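Local coordinates for protein diguanylate cyclase (Marinobacter aquaeolei VT8, PDB 3IGN) that probably makes the second messenger cyclic di-GMP from two GTP molecules through its GGDEF domain, at residues F45-V53 with G62-T73. Numbering follows the deposited sequence.
Sequences FDIDHFKPV and GDEVIRHTADVT
Ile47, Phe50 and Val53 meet Val65, Ile66 and Gly62 in an apolar cluster, and no hydrogen bond joins 45-53 to 62-73. Ile47 and Ile66 cross at about a right angle, with Ile47 CD1 3.9 Å from Ile66 CG1, while the other branch, Ile47 CG2, meets Val65 CG1. Having CG anti to the backbone N (chi1 -166°) swings the Phe50 ring to the helix, where its CZ lies 3.5 Å from Ile66 CD1. The same ring turns an edge to a backbone oxygen, with Phe50 CE1 3.6 Å from Gly62 O. Val53 CG1 adds a looser contact to Val65 CG2.

Two threonines, one helical turn apart, face Phe45. Its ring is met in plane at the edge by a methyl, Phe45 CE1 lying 3.7 Å from Thr69 CG2, and Phe45 CZ approaches Thr73 OG1 at 3.4 Å. Both hydroxyls turn back to their own helix: Thr69 OG1 donates to Val65 O (2.7 Å), tilted 30° from the carbonyl plane, and Thr73 OG1 makes the equivalent bond to Thr69 O. Each carbonyl thus also accepts the usual helical N-H, from the opposite face of its plane. Thr69 OG1 is further hydrogen-bonded to Tyr128 OH; an alanine here would probably leave the Tyr128 hydroxyl without this partner and open a gap beside the Phe45 edge.

In this GGDEF domain, helix 59-74 thus packs over strand 40-47; the axes of 45-47 and 62-73 approach to 10.3 Å, with their N-to-C directions at 144°. The Thr73 side chain lies about 9 Å from bound c-di-GMP. Phe91 of the adjacent strand 90-96 touches Ile47, Ile66 and Thr69, and Ile114 of helix 100-115 adjoins Thr69.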
loop_
_atom_site.group_PDB
_atom_site.type_symbol
_atom_site.label_atom_id
_atom_site.label_comp_id
_atom_site.label_asym_id
_atom_site.label_seq_id
_atom_site.Cartn_x
_atom_site.Cartn_y
_atom_site.Cartn_z
ATOM N N PHE A 45 2.163 -1.993 1.384
ATOM C CA PHE A 45 3.492 -1.530 1.022
ATOM C C PHE A 45 4.017 -0.456 1.958
ATOM O O PHE A 45 3.247 0.254 2.607
ATOM C CB PHE A 45 3.544 -1.093 -0.457
ATOM C CG PHE A 45 2.737 0.140 -0.795
ATOM C CD1 PHE A 45 3.357 1.386 -0.881
ATOM C CD2 PHE A 45 1.384 0.045 -1.117
ATOM C CE1 PHE A 45 2.649 2.519 -1.289
ATOM C CE2 PHE A 45 0.664 1.170 -1.525
ATOM C CZ PHE A 45 1.298 2.409 -1.615
ATOM N N ASP A 46 5.342 -0.391 2.038
ATOM C CA ASP A 46 6.053 0.544 2.905
ATOM C C ASP A 46 7.085 1.323 2.110
ATOM O O ASP A 46 7.592 0.854 1.092
ATOM C CB ASP A 46 6.817 -0.215 3.996
ATOM C CG ASP A 46 5.921 -0.776 5.069
ATOM O OD1 ASP A 46 4.686 -0.750 4.895
ATOM O OD2 ASP A 46 6.461 -1.254 6.093
ATOM N N ILE A 47 7.407 2.512 2.601
ATOM C CA ILE A 47 8.421 3.339 1.973
ATOM C C ILE A 47 9.742 2.773 2.491
ATOM O O ILE A 47 9.899 2.580 3.690
ATOM C CB ILE A 47 8.280 4.799 2.421
ATOM C CG1 ILE A 47 6.991 5.389 1.836
ATOM C CG2 ILE A 47 9.506 5.597 1.999
ATOM C CD1 ILE A 47 6.383 6.489 2.685
ATOM N N ASP A 48 10.677 2.493 1.593
ATOM C CA ASP A 48 11.972 1.944 1.994
ATOM C C ASP A 48 12.835 2.958 2.733
ATOM O O ASP A 48 12.794 4.150 2.433
ATOM C CB ASP A 48 12.749 1.446 0.771
ATOM C CG ASP A 48 12.137 0.208 0.154
ATOM O OD1 ASP A 48 11.724 -0.680 0.918
ATOM O OD2 ASP A 48 12.090 0.118 -1.088
ATOM N N HIS A 49 13.607 2.474 3.704
ATOM C CA HIS A 49 14.516 3.320 4.478
ATOM C C HIS A 49 13.880 4.611 4.990
ATOM O O HIS A 49 14.526 5.661 4.995
ATOM C CB HIS A 49 15.722 3.680 3.609
ATOM C CG HIS A 49 16.335 2.504 2.919
ATOM N ND1 HIS A 49 16.925 1.466 3.604
ATOM C CD2 HIS A 49 16.433 2.193 1.605
ATOM C CE1 HIS A 49 17.361 0.564 2.744
ATOM N NE2 HIS A 49 17.075 0.981 1.522
ATOM N N PHE A 50 12.630 4.541 5.439
ATOM C CA PHE A 50 11.956 5.743 5.910
ATOM C C PHE A 50 12.629 6.435 7.089
ATOM O O PHE A 50 12.869 7.644 7.040
ATOM C CB PHE A 50 10.498 5.445 6.260
ATOM C CG PHE A 50 9.669 6.681 6.436
ATOM C CD1 PHE A 50 9.462 7.548 5.368
ATOM C CD2 PHE A 50 9.141 7.009 7.678
ATOM C CE1 PHE A 50 8.745 8.727 5.536
ATOM C CE2 PHE A 50 8.422 8.190 7.856
ATOM C CZ PHE A 50 8.225 9.049 6.786
ATOM N N LYS A 51 12.922 5.686 8.149
ATOM C CA LYS A 51 13.575 6.260 9.325
ATOM C C LYS A 51 14.849 6.980 8.866
ATOM O O LYS A 51 15.064 8.145 9.194
ATOM C CB LYS A 51 13.900 5.158 10.338
ATOM C CG LYS A 51 13.380 5.417 11.744
ATOM C CD LYS A 51 14.510 5.758 12.688
ATOM C CE LYS A 51 13.984 6.244 14.025
ATOM N NZ LYS A 51 14.981 7.134 14.689
ATOM N N PRO A 52 15.715 6.291 8.102
ATOM C CA PRO A 52 16.943 6.930 7.620
ATOM C C PRO A 52 16.651 8.226 6.856
ATOM O O PRO A 52 17.340 9.232 7.037
ATOM C CB PRO A 52 17.552 5.852 6.735
ATOM C CG PRO A 52 17.244 4.614 7.511
ATOM C CD PRO A 52 15.780 4.832 7.889
ATOM N N VAL A 53 15.629 8.196 6.003
ATOM C CA VAL A 53 15.237 9.368 5.231
ATOM C C VAL A 53 14.816 10.489 6.171
ATOM O O VAL A 53 15.218 11.644 6.006
ATOM C CB VAL A 53 14.042 9.056 4.291
ATOM C CG1 VAL A 53 13.353 10.347 3.876
ATOM C CG2 VAL A 53 14.530 8.304 3.055
ATOM N N GLY A 62 10.190 13.959 5.327
ATOM C CA GLY A 62 9.524 12.673 5.420
ATOM C C GLY A 62 8.047 12.761 5.091
ATOM O O GLY A 62 7.506 11.893 4.414
ATOM N N ASP A 63 7.387 13.808 5.577
ATOM C CA ASP A 63 5.967 13.990 5.307
ATOM C C ASP A 63 5.739 14.189 3.814
ATOM O O ASP A 63 4.770 13.678 3.254
ATOM C CB ASP A 63 5.427 15.190 6.083
ATOM C CG ASP A 63 5.290 14.906 7.559
ATOM O OD1 ASP A 63 5.762 13.837 8.001
ATOM O OD2 ASP A 63 4.717 15.751 8.278
ATOM N N GLU A 64 6.631 14.933 3.172
ATOM C CA GLU A 64 6.508 15.166 1.741
ATOM C C GLU A 64 6.645 13.854 0.988
ATOM O O GLU A 64 5.987 13.641 -0.027
ATOM C CB GLU A 64 7.564 16.163 1.256
ATOM C CG GLU A 64 7.099 17.597 1.352
ATOM C CD GLU A 64 5.803 17.816 0.596
ATOM O OE1 GLU A 64 5.833 17.803 -0.654
ATOM O OE2 GLU A 64 4.752 17.986 1.252
ATOM N N VAL A 65 7.500 12.973 1.493
ATOM C CA VAL A 65 7.701 11.676 0.863
ATOM C C VAL A 65 6.420 10.857 1.013
ATOM O O VAL A 65 6.005 10.169 0.084
ATOM C CB VAL A 65 8.888 10.922 1.506
ATOM C CG1 VAL A 65 8.995 9.520 0.927
ATOM C CG2 VAL A 65 10.179 11.683 1.248
ATOM N N ILE A 66 5.792 10.948 2.182
ATOM C CA ILE A 66 4.551 10.229 2.433
ATOM C C ILE A 66 3.445 10.775 1.540
ATOM O O ILE A 66 2.712 10.013 0.912
ATOM C CB ILE A 66 4.108 10.360 3.909
ATOM C CG1 ILE A 66 4.994 9.485 4.795
ATOM C CG2 ILE A 66 2.655 9.953 4.058
ATOM C CD1 ILE A 66 4.789 9.708 6.280
ATOM N N ARG A 67 3.325 12.098 1.482
ATOM C CA ARG A 67 2.293 12.715 0.660
ATOM C C ARG A 67 2.476 12.385 -0.814
ATOM O O ARG A 67 1.503 12.142 -1.526
ATOM C CB ARG A 67 2.284 14.234 0.848
ATOM C CG ARG A 67 1.407 14.701 1.992
ATOM C CD ARG A 67 1.281 16.219 2.012
ATOM N NE ARG A 67 2.532 16.864 2.389
ATOM C CZ ARG A 67 2.689 17.598 3.485
ATOM N NH1 ARG A 67 1.668 17.785 4.313
ATOM N NH2 ARG A 67 3.865 18.140 3.760
ATOM N N HIS A 68 3.721 12.378 -1.276
ATOM C CA HIS A 68 3.984 12.066 -2.674
ATOM C C HIS A 68 3.608 10.619 -2.965
ATOM O O HIS A 68 3.053 10.314 -4.019
ATOM C CB HIS A 68 5.457 12.282 -3.014
ATOM C CG HIS A 68 5.778 12.030 -4.455
ATOM N ND1 HIS A 68 5.257 12.795 -5.477
ATOM C CD2 HIS A 68 6.545 11.083 -5.047
ATOM C CE1 HIS A 68 5.688 12.329 -6.636
ATOM N NE2 HIS A 68 6.471 11.290 -6.404
ATOM N N THR A 69 3.928 9.729 -2.029
ATOM C CA THR A 69 3.615 8.314 -2.185
ATOM C C THR A 69 2.103 8.134 -2.317
ATOM O O THR A 69 1.624 7.379 -3.169
ATOM C CB THR A 69 4.117 7.502 -0.976
ATOM O OG1 THR A 69 5.534 7.673 -0.844
ATOM C CG2 THR A 69 3.813 6.019 -1.166
ATOM N N ALA A 70 1.358 8.832 -1.470
ATOM C CA ALA A 70 -0.096 8.758 -1.506
ATOM C C ALA A 70 -0.607 9.324 -2.825
ATOM O O ALA A 70 -1.546 8.794 -3.416
ATOM C CB ALA A 70 -0.693 9.535 -0.338
ATOM N N ASP A 71 0.007 10.411 -3.285
ATOM C CA ASP A 71 -0.406 11.023 -4.538
ATOM C C ASP A 71 -0.147 10.087 -5.708
ATOM O O ASP A 71 -0.987 9.951 -6.595
ATOM C CB ASP A 71 0.313 12.356 -4.758
ATOM C CG ASP A 71 -0.146 13.426 -3.788
ATOM O OD1 ASP A 71 -1.283 13.321 -3.282
ATOM O OD2 ASP A 71 0.622 14.378 -3.539
ATOM N N VAL A 72 1.012 9.440 -5.709
ATOM C CA VAL A 72 1.345 8.507 -6.775
ATOM C C VAL A 72 0.317 7.379 -6.775
ATOM O O VAL A 72 -0.155 6.951 -7.830
ATOM C CB VAL A 72 2.752 7.905 -6.578
ATOM C CG1 VAL A 72 2.970 6.765 -7.559
ATOM C CG2 VAL A 72 3.814 8.985 -6.791
ATOM N N THR A 73 -0.033 6.916 -5.580
ATOM C CA THR A 73 -0.996 5.830 -5.428
ATOM C C THR A 73 -2.374 6.265 -5.919
ATOM O O THR A 73 -2.979 5.611 -6.768
ATOM C CB THR A 73 -1.106 5.406 -3.954
ATOM O OG1 THR A 73 0.187 5.014 -3.475
ATOM C CG2 THR A 73 -2.085 4.244 -3.795
#